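Local coordinates for galactitol-1-phosphate 5-dehydrogenase (Escherichia coli, PDB 4UEJ) that oxidises galactitol 1-phosphate to D-tagatose 6-phosphate with NAD+ as a zinc-dependent dehydrogenase of the alcohol dehydrogenase family, at the interface of chains A and B. Coordinates in Å, arbitrary orientation; residue numbers count along the deposited sequence, not the author numbering. Chains: chain A/B, Galactitol-1-phosphate 5-dehydrogenase.

The interface of chains A and B. Residues chain A 252-253, 278-280; chain B 99, 101-102.
B:Gln102 reaches from the structural-zinc lobe of one subunit to the cofactor-binding domain of A:His253 and A:Arg278 in the other, in the homodimer of this zinc-containing alcohol dehydrogenase. B:Gln102 sits on the 3-10 helix 100-102, just ahead of B:Cys103, a ligand of the structural zinc. From CB its chain leads to CG, which lies 4.1 Å from CB of A:Pro252 and 3.4 Å from the carbonyl O of A:Arg278. A bend at chi2 (73°) then turns the amide across the end of helix 270-278. NE2 donates a nearly straight hydrogen bond (175° at H) to O of A:Arg278, 2.6 Å away, approaching from above that carbonyl's plane; it also lies 3.4 Å from CG of A:Glu280. On the other branch OE1 lies in the plane of the A:His253 imidazole and accepts a hydrogen bond from its NE2 at 3.0 Å; that donor stands above the plane of the B:Gln102 carbonyl, ring and amide being almost perpendicular. Both ends of the amide are thus used, fixing its flip. A lysine in its place would probably leave NE2 of A:His253 without its acceptor and the imidazole freer to turn. The imidazole is sandwiched: B:Phe99 stacks on one face, centroids 4.1 Å apart and planes 16° off parallel, while CB of A:Glu280 covers the opposite face toward the rim. Water 1 links O of A:Arg278 (2.9 Å) to the backbone O of B:Ser101, giving that helix-end carbonyl a second partner. Two-fold symmetry repeats the contact with the chains exchanged.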
# COMPACT_ATOMS: atom_id res chain seq x y z
N PRO A 252 -5.74 13.08 -0.26
CA PRO A 252 -6.76 12.03 -0.10
C PRO A 252 -6.72 11.01 -1.25
O PRO A 252 -6.62 11.38 -2.42
CB PRO A 252 -8.08 12.82 -0.10
CG PRO A 252 -7.74 14.18 -0.62
CD PRO A 252 -6.31 14.43 -0.29
N HIS A 253 -6.75 9.74 -0.87
CA HIS A 253 -6.68 8.61 -1.79
C HIS A 253 -5.49 8.65 -2.75
O HIS A 253 -5.58 8.11 -3.86
CB HIS A 253 -7.98 8.52 -2.60
CG HIS A 253 -9.17 8.16 -1.78
ND1 HIS A 253 -9.85 6.97 -1.93
CD2 HIS A 253 -9.80 8.82 -0.78
CE1 HIS A 253 -10.85 6.92 -1.07
NE2 HIS A 253 -10.85 8.03 -0.36
N ARG A 278 -6.44 6.67 7.24
CA ARG A 278 -7.33 7.83 7.22
C ARG A 278 -7.41 8.52 5.86
O ARG A 278 -8.48 9.00 5.48
CB ARG A 278 -6.89 8.82 8.28
CG ARG A 278 -7.26 8.39 9.69
CD ARG A 278 -6.80 9.43 10.69
NE ARG A 278 -7.50 9.32 11.96
CZ ARG A 278 -7.13 8.50 12.93
NH1 ARG A 278 -6.07 7.73 12.76
NH2 ARG A 278 -7.81 8.45 14.07
N LYS A 279 -6.29 8.58 5.14
CA LYS A 279 -6.28 9.15 3.80
C LYS A 279 -6.71 8.14 2.76
O LYS A 279 -6.87 8.47 1.59
CB LYS A 279 -4.89 9.69 3.44
CG LYS A 279 -4.37 10.73 4.42
CD LYS A 279 -2.95 11.15 4.03
CE LYS A 279 -2.41 12.17 5.00
NZ LYS A 279 -1.12 12.75 4.52
N GLU A 280 -6.90 6.89 3.19
CA GLU A 280 -7.18 5.78 2.28
C GLU A 280 -6.20 5.75 1.11
O GLU A 280 -6.58 5.71 -0.05
CB GLU A 280 -8.64 5.84 1.80
CG GLU A 280 -9.59 5.44 2.95
CD GLU A 280 -11.05 5.25 2.54
OE1 GLU A 280 -11.54 5.94 1.62
OE2 GLU A 280 -11.71 4.39 3.13
N PHE B 99 -15.62 11.41 -0.87
CA PHE B 99 -14.60 10.99 0.09
C PHE B 99 -14.99 11.39 1.51
O PHE B 99 -14.28 12.16 2.16
CB PHE B 99 -13.23 11.60 -0.25
CG PHE B 99 -12.69 11.21 -1.59
CD1 PHE B 99 -13.16 10.07 -2.24
CD2 PHE B 99 -11.71 11.97 -2.21
CE1 PHE B 99 -12.65 9.71 -3.48
CE2 PHE B 99 -11.20 11.61 -3.44
CZ PHE B 99 -11.67 10.49 -4.08
N SER B 101 -14.99 10.03 4.43
CA SER B 101 -14.10 9.71 5.55
C SER B 101 -12.85 10.59 5.55
O SER B 101 -12.04 10.53 6.48
CB SER B 101 -13.72 8.23 5.49
OG SER B 101 -14.90 7.45 5.48
N GLN B 102 -12.69 11.40 4.51
CA GLN B 102 -11.59 12.36 4.48
C GLN B 102 -12.11 13.78 4.66
O GLN B 102 -11.37 14.74 4.45
CB GLN B 102 -10.80 12.23 3.17
CG GLN B 102 -9.91 10.98 3.12
CD GLN B 102 -10.70 9.71 2.91
OE1 GLN B 102 -11.61 9.66 2.08
NE2 GLN B 102 -10.37 8.66 3.68
O HOH W 1 -9.71 10.82 7.33